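Long-range contacts in aminopeptidase N (Francisella tularensis subsp. tularensis, PDB 5DLL), which is a zinc metallopeptidase of the M1 family that releases N-terminal amino acids, preferably alanine, from peptides and probably takes part in breaking down intracellular peptides: residues V44-L48 / I140-L144; L69-K75 / L104-I110; K498-P504 / A530-S535; L555-V559 / S571-I575; K293-D297 / D705-D709. The contacts are given in a common frame with arbitrary orientation. Residues are numbered along the deposited sequence.

Interaction 1 of 5, residues V44-L48 / I140-L144. With NA (sodium ion), chain R.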
# COMPACT_ATOMS: atom_id res chain seq x y z
N VAL A 44 -34.23 9.56 -6.37
CA VAL A 44 -33.42 10.28 -5.40
C VAL A 44 -33.88 11.74 -5.24
O VAL A 44 -33.49 12.64 -6.02
CB VAL A 44 -31.92 10.23 -5.78
CG1 VAL A 44 -31.07 10.82 -4.67
CG2 VAL A 44 -31.50 8.80 -6.09
N THR A 45 -34.71 11.95 -4.23
CA THR A 45 -35.08 13.29 -3.77
C THR A 45 -33.94 13.81 -2.90
O THR A 45 -33.37 13.06 -2.12
CB THR A 45 -36.37 13.27 -2.92
OG1 THR A 45 -37.37 12.48 -3.57
CG2 THR A 45 -36.89 14.70 -2.70
N ALA A 46 -33.61 15.09 -3.05
CA ALA A 46 -32.50 15.68 -2.30
C ALA A 46 -32.76 17.15 -1.97
O ALA A 46 -32.99 17.96 -2.86
CB ALA A 46 -31.19 15.56 -3.08
N ASN A 47 -32.70 17.47 -0.68
CA ASN A 47 -32.84 18.84 -0.20
C ASN A 47 -31.48 19.39 0.19
O ASN A 47 -30.91 18.98 1.19
CB ASN A 47 -33.78 18.90 1.00
CG ASN A 47 -35.23 18.89 0.60
OD1 ASN A 47 -35.97 19.82 0.90
ND2 ASN A 47 -35.66 17.82 -0.07
N LEU A 48 -30.98 20.31 -0.62
CA LEU A 48 -29.67 20.91 -0.42
C LEU A 48 -29.85 22.27 0.21
O LEU A 48 -30.48 23.15 -0.39
CB LEU A 48 -28.93 21.05 -1.75
CG LEU A 48 -28.18 19.82 -2.28
CD1 LEU A 48 -28.97 18.54 -2.08
CD2 LEU A 48 -27.83 20.01 -3.75
N ILE A 140 -25.43 10.26 -8.90
CA ILE A 140 -26.52 9.84 -8.03
C ILE A 140 -27.57 10.93 -7.93
O ILE A 140 -28.76 10.67 -8.12
CB ILE A 140 -26.00 9.46 -6.62
CG1 ILE A 140 -25.02 8.28 -6.74
CG2 ILE A 140 -27.16 9.09 -5.70
CD1 ILE A 140 -24.34 7.91 -5.44
N THR A 141 -27.14 12.15 -7.62
CA THR A 141 -28.00 13.33 -7.72
C THR A 141 -27.11 14.53 -7.99
O THR A 141 -25.88 14.40 -7.98
CB THR A 141 -28.89 13.52 -6.46
OG1 THR A 141 -30.04 14.34 -6.78
CG2 THR A 141 -28.10 14.14 -5.31
N TYR A 142 -27.72 15.68 -8.25
CA TYR A 142 -26.99 16.90 -8.60
C TYR A 142 -26.38 17.51 -7.36
O TYR A 142 -27.09 17.81 -6.39
CB TYR A 142 -27.91 17.92 -9.29
CG TYR A 142 -28.24 17.60 -10.73
CD1 TYR A 142 -27.37 17.95 -11.76
CD2 TYR A 142 -29.44 16.98 -11.08
CE1 TYR A 142 -27.67 17.67 -13.08
CE2 TYR A 142 -29.75 16.70 -12.40
CZ TYR A 142 -28.87 17.05 -13.40
OH TYR A 142 -29.17 16.77 -14.72
N TYR A 143 -25.06 17.72 -7.39
CA TYR A 143 -24.31 18.16 -6.22
C TYR A 143 -23.11 19.02 -6.63
O TYR A 143 -22.77 19.11 -7.81
CB TYR A 143 -23.82 16.93 -5.45
CG TYR A 143 -23.62 17.17 -3.97
CD1 TYR A 143 -24.71 17.32 -3.12
CD2 TYR A 143 -22.34 17.26 -3.42
CE1 TYR A 143 -24.54 17.54 -1.77
CE2 TYR A 143 -22.16 17.49 -2.07
CZ TYR A 143 -23.26 17.62 -1.25
OH TYR A 143 -23.11 17.85 0.10
N LEU A 144 -22.48 19.67 -5.65
CA LEU A 144 -21.14 20.25 -5.84
C LEU A 144 -20.11 19.17 -5.52
O LEU A 144 -19.57 19.11 -4.41
CB LEU A 144 -20.94 21.49 -4.97
CG LEU A 144 -21.69 22.75 -5.40
CD1 LEU A 144 -21.69 23.78 -4.28
CD2 LEU A 144 -21.10 23.34 -6.68
NA NA R . -32.44 14.61 -6.38
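Metal coordination is the one polar link between these segments, which share no hydrogen bond. Val-44 O lies 2.3 Å and Thr-141 OG1 2.5 Å from the sodium ion NA, and Thr-106 of the neighbouring strand 101-110 completes the site. The ion thus ties a strand carbonyl to a threonine hydroxyl across a gap too wide for sheet pairing: Val-44 CA and Thr-141 CA stand 6.6 Å apart. The arrangement belongs to the beta-rich N-terminal domain of M1 aminopeptidases, where the irregular loop 140-143 runs about 13° from the direction of strand 44-48 and covers one of its faces. Van der Waals packing does the rest. From that face Val-44, Ala-46 and Leu-48 point at the loop: Val-44 CG1 meets Thr-141 CB at 3.9 Å, Val-44 CG2 meets Ile-140 CG2 at 4.4 Å, and Ala-46 CB lies 4.1 Å from Thr-141 OG1. Leu-48 CD2 sits 3.5 Å from Tyr-142 O and 4.2 Å from Tyr-143 CD1, while the hydroxyl of Tyr-143 hydrogen-bonds to Thr-31.

Interaction 2 of 5, residues L69-K75 / L104-I110. With NA (sodium ion), chain R.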
# COMPACT_ATOMS: atom_id res chain seq x y z
N LEU A 69 -28.44 11.57 -15.20
CA LEU A 69 -29.56 11.83 -14.29
C LEU A 69 -30.81 12.27 -15.05
O LEU A 69 -30.76 13.21 -15.84
CB LEU A 69 -29.19 12.93 -13.28
CG LEU A 69 -27.91 12.74 -12.46
CD1 LEU A 69 -27.73 13.90 -11.50
CD2 LEU A 69 -27.94 11.41 -11.71
N LYS A 70 -31.93 11.60 -14.79
CA LYS A 70 -33.22 12.03 -15.33
C LYS A 70 -33.87 12.96 -14.31
O LYS A 70 -34.29 12.51 -13.25
CB LYS A 70 -34.12 10.84 -15.64
CG LYS A 70 -35.32 11.19 -16.50
CD LYS A 70 -36.26 10.01 -16.65
CE LYS A 70 -37.58 10.44 -17.29
NZ LYS A 70 -38.62 9.39 -17.16
N LEU A 71 -33.94 14.25 -14.63
CA LEU A 71 -34.52 15.25 -13.74
C LEU A 71 -36.04 15.29 -13.84
O LEU A 71 -36.59 15.76 -14.83
CB LEU A 71 -33.96 16.64 -14.09
CG LEU A 71 -34.50 17.82 -13.28
CD1 LEU A 71 -34.13 17.66 -11.81
CD2 LEU A 71 -33.96 19.13 -13.83
N LEU A 72 -36.72 14.81 -12.80
CA LEU A 72 -38.18 14.79 -12.77
C LEU A 72 -38.78 16.04 -12.14
O LEU A 72 -39.95 16.35 -12.38
CB LEU A 72 -38.68 13.56 -11.99
CG LEU A 72 -38.14 12.21 -12.45
CD1 LEU A 72 -38.72 11.10 -11.59
CD2 LEU A 72 -38.45 11.98 -13.92
N SER A 73 -38.01 16.74 -11.32
CA SER A 73 -38.53 17.89 -10.57
C SER A 73 -37.42 18.74 -9.98
O SER A 73 -36.36 18.23 -9.63
CB SER A 73 -39.47 17.42 -9.45
OG SER A 73 -39.87 18.51 -8.64
N ILE A 74 -37.70 20.03 -9.86
CA ILE A 74 -36.75 20.98 -9.27
C ILE A 74 -37.50 22.18 -8.70
O ILE A 74 -38.32 22.81 -9.38
CB ILE A 74 -35.69 21.44 -10.30
CG1 ILE A 74 -34.71 22.42 -9.67
CG2 ILE A 74 -36.34 22.06 -11.54
CD1 ILE A 74 -33.49 22.69 -10.52
N LYS A 75 -37.23 22.48 -7.43
CA LYS A 75 -37.84 23.60 -6.73
C LYS A 75 -36.79 24.34 -5.92
O LYS A 75 -35.95 23.72 -5.27
CB LYS A 75 -38.95 23.12 -5.79
CG LYS A 75 -39.93 22.14 -6.43
CD LYS A 75 -41.18 21.97 -5.59
CE LYS A 75 -40.90 21.29 -4.27
NZ LYS A 75 -42.17 20.92 -3.58
N LEU A 104 -32.69 23.96 -2.07
CA LEU A 104 -32.94 23.46 -3.41
C LEU A 104 -33.32 21.99 -3.37
O LEU A 104 -32.51 21.14 -3.02
CB LEU A 104 -31.69 23.64 -4.27
CG LEU A 104 -31.79 23.16 -5.72
CD1 LEU A 104 -32.88 23.92 -6.45
CD2 LEU A 104 -30.46 23.31 -6.42
N GLN A 105 -34.56 21.68 -3.75
CA GLN A 105 -35.03 20.30 -3.84
C GLN A 105 -34.99 19.81 -5.28
O GLN A 105 -35.52 20.46 -6.16
CB GLN A 105 -36.46 20.18 -3.31
CG GLN A 105 -37.00 18.76 -3.35
CD GLN A 105 -38.43 18.65 -2.87
OE1 GLN A 105 -38.88 19.45 -2.06
NE2 GLN A 105 -39.14 17.65 -3.38
N THR A 106 -34.37 18.65 -5.49
CA THR A 106 -34.39 17.97 -6.79
C THR A 106 -34.83 16.52 -6.61
O THR A 106 -34.26 15.80 -5.78
CB THR A 106 -33.00 17.94 -7.47
OG1 THR A 106 -32.13 17.01 -6.80
CG2 THR A 106 -32.37 19.33 -7.50
N VAL A 107 -35.81 16.09 -7.40
CA VAL A 107 -36.10 14.67 -7.56
C VAL A 107 -35.46 14.20 -8.86
O VAL A 107 -35.57 14.87 -9.88
CB VAL A 107 -37.61 14.36 -7.59
CG1 VAL A 107 -37.85 12.86 -7.74
CG2 VAL A 107 -38.28 14.89 -6.33
N VAL A 108 -34.80 13.04 -8.80
CA VAL A 108 -34.02 12.49 -9.91
C VAL A 108 -34.26 10.98 -9.99
O VAL A 108 -34.54 10.35 -8.97
CB VAL A 108 -32.51 12.81 -9.70
CG1 VAL A 108 -31.60 11.80 -10.38
CG2 VAL A 108 -32.19 14.21 -10.18
N GLU A 109 -34.15 10.41 -11.19
CA GLU A 109 -34.27 8.96 -11.38
C GLU A 109 -33.00 8.39 -12.01
O GLU A 109 -32.40 9.02 -12.88
CB GLU A 109 -35.48 8.65 -12.27
CG GLU A 109 -35.77 7.17 -12.45
CD GLU A 109 -36.87 6.92 -13.46
OE1 GLU A 109 -38.00 7.38 -13.23
OE2 GLU A 109 -36.59 6.28 -14.50
N ILE A 110 -32.60 7.20 -11.57
CA ILE A 110 -31.37 6.57 -12.04
C ILE A 110 -31.52 5.06 -12.16
O ILE A 110 -32.41 4.46 -11.56
CB ILE A 110 -30.18 6.88 -11.11
CG1 ILE A 110 -30.49 6.44 -9.67
CG2 ILE A 110 -29.83 8.36 -11.15
CD1 ILE A 110 -29.34 6.63 -8.70
NA NA R . -32.44 14.61 -6.38
O HOH W 1 -38.26 18.54 -6.59
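Strands 70-75 and 104-110 run antiparallel, their axes 4.7 Å apart at 174°. Lys-70 and Glu-109 form a hydrogen-bonded pair (Lys-70 N to Glu-109 O 3.2 Å, Glu-109 N to Lys-70 O 2.9 Å), as do Lys-75 and Gln-105, with both Lys-75 N to Gln-105 O and Gln-105 N to Lys-75 O at 2.9 Å. Between them the register slips by one at a classic beta bulge: Leu-72 and Ser-73 both face Val-107, whose O accepts from Leu-72 N at 3.1 Å and weakly from Ser-73 N at 3.4 Å, while Val-107 N donates to Ser-73 O at 3.1 Å. The pair belongs to the large mixed sheet of the N-terminal domain, in which strand 42-52 flanks the other edge of 101-110. Leu-71, Ile-74, Thr-106 and Val-108 share one face; there Leu-71 CD1 is 4.3 Å from Val-108 CG2, and Thr-106 binds the sodium ion NA through O (2.2 Å) and OG1 (2.5 Å), alongside Val-44 and Thr-141. On the more exposed face, Lys-70 NZ stays 4.5 Å from Glu-109 OE1, beyond a salt bridge, and Lys-75 CE touches Gln-105 OE1 at 3.5 Å. Just before strand 70-75, Leu-69 CD2 packs 3.6 Å from Ile-110 CG2.

Interaction 3 of 5, residues K498-P504 / A530-S535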
# COMPACT_ATOMS: atom_id res chain seq x y z
N LYS A 498 19.26 11.15 11.05
CA LYS A 498 19.29 10.45 12.33
C LYS A 498 20.55 9.60 12.38
O LYS A 498 20.77 8.76 11.50
CB LYS A 498 18.04 9.58 12.50
CG LYS A 498 17.88 9.02 13.90
CD LYS A 498 16.65 8.14 14.02
CE LYS A 498 16.66 7.38 15.34
NZ LYS A 498 15.49 6.47 15.47
N MET A 499 21.37 9.81 13.41
CA MET A 499 22.73 9.28 13.39
C MET A 499 23.31 8.99 14.77
O MET A 499 22.72 9.30 15.81
CB MET A 499 23.64 10.26 12.63
CG MET A 499 23.60 11.70 13.12
SD MET A 499 24.75 12.07 14.47
CE MET A 499 26.32 12.00 13.62
N GLY A 500 24.48 8.35 14.75
CA GLY A 500 25.27 8.07 15.94
C GLY A 500 26.70 7.80 15.54
O GLY A 500 27.01 7.66 14.35
N LEU A 501 27.59 7.73 16.52
CA LEU A 501 28.98 7.36 16.28
C LEU A 501 29.30 6.10 17.06
O LEU A 501 28.80 5.90 18.17
CB LEU A 501 29.93 8.49 16.70
CG LEU A 501 29.82 9.80 15.91
CD1 LEU A 501 30.79 10.83 16.47
CD2 LEU A 501 30.05 9.58 14.43
N ILE A 502 30.12 5.24 16.47
CA ILE A 502 30.53 3.99 17.10
C ILE A 502 32.06 3.96 17.15
O ILE A 502 32.72 3.89 16.12
CB ILE A 502 29.99 2.76 16.33
CG1 ILE A 502 28.54 2.99 15.89
CG2 ILE A 502 30.09 1.51 17.19
CD1 ILE A 502 27.97 1.85 15.07
N ASN A 503 32.62 4.01 18.36
CA ASN A 503 34.07 3.92 18.55
C ASN A 503 34.54 2.45 18.47
O ASN A 503 33.70 1.55 18.43
CB ASN A 503 34.50 4.61 19.86
CG ASN A 503 33.90 3.96 21.10
OD1 ASN A 503 33.11 3.02 21.02
ND2 ASN A 503 34.26 4.49 22.26
N PRO A 504 35.87 2.20 18.45
CA PRO A 504 36.36 0.82 18.30
C PRO A 504 35.93 -0.13 19.42
O PRO A 504 35.94 -1.35 19.23
CB PRO A 504 37.88 0.98 18.30
CG PRO A 504 38.12 2.40 17.88
CD PRO A 504 36.99 3.16 18.50
N ALA A 530 38.55 8.41 19.83
CA ALA A 530 38.91 7.39 18.84
C ALA A 530 38.25 7.66 17.49
O ALA A 530 37.09 8.08 17.44
CB ALA A 530 38.53 6.02 19.35
N LYS A 531 38.98 7.40 16.40
CA LYS A 531 38.46 7.53 15.03
C LYS A 531 37.26 6.61 14.83
O LYS A 531 37.43 5.39 14.69
CB LYS A 531 39.55 7.19 14.00
CG LYS A 531 39.06 7.11 12.56
CD LYS A 531 40.20 6.91 11.58
CE LYS A 531 40.85 8.22 11.18
NZ LYS A 531 40.04 8.96 10.16
N PRO A 532 36.04 7.18 14.82
CA PRO A 532 34.86 6.34 14.83
C PRO A 532 34.35 6.02 13.42
O PRO A 532 34.78 6.64 12.45
CB PRO A 532 33.84 7.23 15.55
CG PRO A 532 34.21 8.62 15.13
CD PRO A 532 35.67 8.60 14.72
N VAL A 533 33.44 5.05 13.35
CA VAL A 533 32.66 4.79 12.14
C VAL A 533 31.25 5.34 12.39
O VAL A 533 30.70 5.19 13.48
CB VAL A 533 32.65 3.29 11.75
CG1 VAL A 533 32.31 2.39 12.94
CG2 VAL A 533 31.69 3.04 10.59
N ALA A 534 30.69 5.99 11.38
CA ALA A 534 29.43 6.71 11.53
C ALA A 534 28.22 5.84 11.17
O ALA A 534 28.24 5.12 10.17
CB ALA A 534 29.44 7.97 10.68
N SER A 535 27.20 5.89 12.02
CA SER A 535 25.90 5.28 11.74
C SER A 535 24.98 6.39 11.23
O SER A 535 24.61 7.28 11.99
CB SER A 535 25.32 4.66 13.01
OG SER A 535 24.04 4.12 12.78
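Ser-535, Ile-502 and Pro-532 bury the most surface here. Ser-535 pairs with Gly-500 through two backbone hydrogen bonds, Gly-500 N to Ser-535 O at 3.0 Å and Ser-535 N to Gly-500 O at 2.9 Å; its hydroxyl turns to other partners, among them Asp-562. Ile-502 makes the second hydrogen-bonded pair, with Val-533: Ile-502 N to Val-533 O is 3.0 Å and Val-533 N to Ile-502 O is 3.1 Å. On the face these two side chains share, Ile-502 CB lies 4.1 Å from Val-533 CG1, and helix 552-561 covers both. Pro-532, just before the short strand, sets its CB 4.3 Å from Leu-501 CB, on the face where Leu-501 CD2 also meets Ala-534 CB at 4.1 Å; Tyr-473 packs on Pro-532 and Ala-534. Beyond the strands Pro-504 CD touches Ala-530 CB at 3.4 Å. The strand axes run antiparallel at 153°; strand 533-535 forms one edge of the three-stranded sheet 508-516, 495-502, 533-535, in the Ig-like beta domain of M1 aminopeptidases.

Interaction 4 of 5, residues L555-V559 / S571-I575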
# COMPACT_ATOMS: atom_id res chain seq x y z
N LEU A 555 31.74 -1.39 7.74
CA LEU A 555 30.37 -1.91 7.67
C LEU A 555 30.18 -3.07 8.65
O LEU A 555 29.12 -3.21 9.26
CB LEU A 555 30.03 -2.36 6.24
CG LEU A 555 29.99 -1.27 5.16
CD1 LEU A 555 29.91 -1.88 3.77
CD2 LEU A 555 28.83 -0.31 5.39
N LEU A 556 31.21 -3.90 8.80
CA LEU A 556 31.18 -5.04 9.72
C LEU A 556 31.11 -4.57 11.18
O LEU A 556 30.53 -5.25 12.03
CB LEU A 556 32.40 -5.94 9.51
CG LEU A 556 32.15 -7.44 9.30
CD1 LEU A 556 31.18 -7.70 8.16
CD2 LEU A 556 33.48 -8.13 9.04
N HIS A 557 31.72 -3.42 11.46
CA HIS A 557 31.64 -2.79 12.79
C HIS A 557 30.22 -2.26 13.07
O HIS A 557 29.72 -2.38 14.19
CB HIS A 557 32.66 -1.65 12.91
CG HIS A 557 32.93 -1.21 14.32
ND1 HIS A 557 33.88 -1.81 15.12
CD2 HIS A 557 32.37 -0.23 15.07
CE1 HIS A 557 33.90 -1.21 16.30
NE2 HIS A 557 32.99 -0.25 16.29
N ILE A 558 29.59 -1.68 12.05
CA ILE A 558 28.20 -1.21 12.17
C ILE A 558 27.26 -2.39 12.37
O ILE A 558 26.33 -2.33 13.17
CB ILE A 558 27.78 -0.37 10.94
CG1 ILE A 558 28.54 0.95 10.91
CG2 ILE A 558 26.28 -0.08 10.95
CD1 ILE A 558 28.41 1.73 9.62
N VAL A 559 27.51 -3.48 11.65
CA VAL A 559 26.72 -4.70 11.80
C VAL A 559 26.84 -5.28 13.22
O VAL A 559 25.87 -5.84 13.74
CB VAL A 559 27.12 -5.77 10.76
CG1 VAL A 559 26.43 -7.11 11.04
CG2 VAL A 559 26.80 -5.30 9.35
N SER A 571 23.61 -2.27 6.37
CA SER A 571 25.05 -2.44 6.17
C SER A 571 25.42 -3.88 5.82
O SER A 571 26.37 -4.11 5.07
CB SER A 571 25.82 -2.01 7.43
OG SER A 571 25.59 -0.64 7.71
N LEU A 572 24.68 -4.85 6.35
CA LEU A 572 24.92 -6.26 6.05
C LEU A 572 24.49 -6.61 4.62
O LEU A 572 25.17 -7.37 3.93
CB LEU A 572 24.19 -7.15 7.06
CG LEU A 572 24.55 -8.65 7.08
CD1 LEU A 572 26.04 -8.86 7.30
CD2 LEU A 572 23.74 -9.38 8.14
N GLN A 573 23.36 -6.06 4.19
CA GLN A 573 22.87 -6.27 2.82
C GLN A 573 23.80 -5.57 1.81
O GLN A 573 23.93 -6.01 0.68
CB GLN A 573 21.43 -5.77 2.67
CG GLN A 573 20.41 -6.45 3.58
CD GLN A 573 19.88 -7.78 3.05
OE1 GLN A 573 19.07 -7.82 2.12
NE2 GLN A 573 20.31 -8.88 3.67
N GLN A 574 24.44 -4.48 2.24
CA GLN A 574 25.38 -3.75 1.39
C GLN A 574 26.67 -4.54 1.18
O GLN A 574 27.27 -4.47 0.11
CB GLN A 574 25.69 -2.39 1.99
CG GLN A 574 26.63 -1.54 1.14
CD GLN A 574 26.40 -0.05 1.34
OE1 GLN A 574 25.28 0.44 1.20
NE2 GLN A 574 27.47 0.68 1.64
N ILE A 575 27.10 -5.26 2.21
CA ILE A 575 28.30 -6.09 2.14
C ILE A 575 28.06 -7.30 1.23
O ILE A 575 28.80 -7.51 0.27
CB ILE A 575 28.73 -6.57 3.54
CG1 ILE A 575 29.27 -5.39 4.36
CG2 ILE A 575 29.80 -7.65 3.44
CD1 ILE A 575 29.27 -5.63 5.86
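The two short helical segments cross at -143°, their axes 9.1 Å apart at the closest, and apolar side chains fill the space between them without any hydrogen bond across. The main bump from segment 571-575 is Ile-575. The Ile-575 CD1 methyl enters a hollow walled by three residues of 555-559, lying 3.4 Å from Leu-555 CB, 3.6 Å from Leu-556 CD1 and 4.3 Å from Val-559 CG2. Ser-571, one turn earlier, is a low spot where the backbones can draw close: Leu-555 CA and Ser-571 CA are 5.6 Å apart, and Ser-571 CB comes within 4.0 Å of Leu-555 O. Helix 552-561 and helix 565-581, joined by a short connection, form a helical hairpin at the start of the ARM-repeat-like C-terminal region. Around the small serine stand larger side chains of the partner helix. Ile-558 CG2 rests 3.4 Å from Ser-571 OG, whose hydroxyl is hydrogen-bonded to Asn-567 O of its own helix, and Leu-555 CD2 lies 4.0 Å from the same oxygen and 4.1 Å from Gln-574 NE2. Val-559 is the bump coming the other way: its CG2 settles between Ser-571 CB at 3.9 Å, Leu-572 CB at 3.9 Å and Leu-572 N at 3.7 Å. Phe-590 of helix 588-598 packs on Leu-572 and Ile-575.

Interaction 5 of 5, residues K293-D297 / D705-D709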
# COMPACT_ATOMS: atom_id res chain seq x y z
N LYS A 293 -6.97 -22.18 9.29
CA LYS A 293 -6.44 -23.24 8.45
C LYS A 293 -5.68 -22.68 7.24
O LYS A 293 -4.62 -23.20 6.88
CB LYS A 293 -7.56 -24.16 7.95
CG LYS A 293 -8.48 -24.71 9.03
CD LYS A 293 -9.28 -25.92 8.54
CE LYS A 293 -9.99 -25.68 7.22
NZ LYS A 293 -10.80 -24.43 7.20
N THR A 294 -6.23 -21.62 6.63
CA THR A 294 -5.78 -21.17 5.31
C THR A 294 -4.86 -19.95 5.30
O THR A 294 -3.96 -19.87 4.48
CB THR A 294 -6.99 -20.85 4.41
OG1 THR A 294 -7.81 -19.86 5.03
CG2 THR A 294 -7.80 -22.11 4.16
N ALA A 295 -5.10 -18.99 6.19
CA ALA A 295 -4.33 -17.74 6.18
C ALA A 295 -2.96 -17.94 6.83
O ALA A 295 -2.84 -18.58 7.87
CB ALA A 295 -5.10 -16.63 6.87
N THR A 296 -1.92 -17.40 6.18
CA THR A 296 -0.58 -17.39 6.74
C THR A 296 -0.46 -16.19 7.68
O THR A 296 -1.37 -15.38 7.78
CB THR A 296 0.51 -17.29 5.64
OG1 THR A 296 0.37 -16.06 4.91
CG2 THR A 296 0.44 -18.47 4.68
N ASP A 297 0.67 -16.09 8.38
CA ASP A 297 0.92 -14.96 9.28
C ASP A 297 0.91 -13.66 8.50
O ASP A 297 0.48 -12.63 9.01
CB ASP A 297 2.26 -15.12 10.01
CG ASP A 297 2.30 -16.33 10.93
OD1 ASP A 297 1.25 -16.64 11.55
OD2 ASP A 297 3.38 -16.95 11.04
N ASP A 705 0.45 -27.41 11.73
CA ASP A 705 -0.94 -27.18 12.14
C ASP A 705 -1.47 -25.83 11.64
O ASP A 705 -2.51 -25.35 12.11
CB ASP A 705 -1.10 -27.33 13.67
CG ASP A 705 -0.44 -26.20 14.45
OD1 ASP A 705 0.58 -25.64 13.99
OD2 ASP A 705 -0.94 -25.87 15.56
N ASN A 706 -0.76 -25.22 10.69
CA ASN A 706 -1.14 -23.94 10.12
C ASN A 706 -0.60 -23.81 8.69
O ASN A 706 0.23 -24.61 8.27
CB ASN A 706 -0.63 -22.79 10.99
CG ASN A 706 0.89 -22.68 10.97
OD1 ASN A 706 1.47 -22.16 10.01
ND2 ASN A 706 1.53 -23.15 12.03
N MET A 707 -1.06 -22.79 7.96
CA MET A 707 -0.62 -22.61 6.58
C MET A 707 0.80 -22.05 6.48
O MET A 707 1.54 -22.42 5.56
CB MET A 707 -1.58 -21.70 5.80
CG MET A 707 -1.34 -21.70 4.29
SD MET A 707 -1.43 -23.34 3.51
CE MET A 707 -3.11 -23.82 3.87
N THR A 708 1.19 -21.17 7.40
CA THR A 708 2.52 -20.56 7.36
C THR A 708 3.62 -21.62 7.31
O THR A 708 4.54 -21.52 6.50
CB THR A 708 2.76 -19.63 8.56
OG1 THR A 708 1.55 -18.94 8.90
CG2 THR A 708 3.86 -18.62 8.23
N ASP A 709 3.51 -22.62 8.17
CA ASP A 709 4.48 -23.72 8.22
C ASP A 709 4.35 -24.67 7.03
O ASP A 709 5.35 -25.18 6.53
CB ASP A 709 4.32 -24.53 9.52
CG ASP A 709 4.94 -23.85 10.74
OD1 ASP A 709 5.73 -22.89 10.57
OD2 ASP A 709 4.66 -24.30 11.87
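Asp-705 leads into the turn before helix 707-717, its OD1 taking a weak hydrogen bond from Asn-706 ND2 at 3.3 Å. Asn-706 is the N-cap of that helix: its OD1 accepts from Asp-709 N at 2.8 Å, which fixes the first turn, and its CA lies 5.6 Å from that of Lys-293. Met-707, the residue most covered by the other segment, points toward loop 293-297 and lies along its backbone. Met-707 CE is 3.4 Å from Lys-293 O, Met-707 CG 3.2 Å from Thr-294 O and Met-707 CB 4.0 Å from Ala-295 O, while Thr-296 CG2 meets Met-707 CG at 3.7 Å; Val-743 of helix 741-752 packs against Met-707 as well. Thr-708 supplies the one hydrogen bond across the contact, its OG1 accepting from Asp-297 N at 3.0 Å, and Thr-708 CG2 is 3.3 Å from Asp-297 OD2. The carboxylate of Asp-297 finds its partners beyond the segments, a hydrogen bond to Tyr-664 and a salt bridge to Arg-674. Asp-709 OD2 accepts a weak hydrogen bond from Asn-706 ND2 at 3.3 Å, and the Asp-709 carboxylate forms a salt bridge with Lys-677. Two helix starts therefore meet here, since Thr-296 is the N-cap of helix 297-312, which carries the zinc ligand His-309: an interdomain contact between the catalytic domain and the helical C-terminal domain of an M1 aminopeptidase.

In the fold
Interactions 1 and 2 share the sheet of the N-terminal domain, their centres 8 Å apart: strands 42-52 and 101-110 are neighbours and both contacts bind the same sodium ion, with interaction 2 nested inside the loop closed by interaction 1. On the opposite side of the chain's centre (interactions 1 and 3 are 64 Å apart between centres), interactions 3 and 4 follow in series and touch, 13 Å apart, where Asn-503 O probably hydrogen-bonds to His-557 NE2; they join the Ig-like domain to the first helices of the C-terminal domain. Interaction 5 spans 407 residues and encloses both, its centre 33 Å from that of interaction 4, bringing the C-terminal helices back onto the catalytic domain.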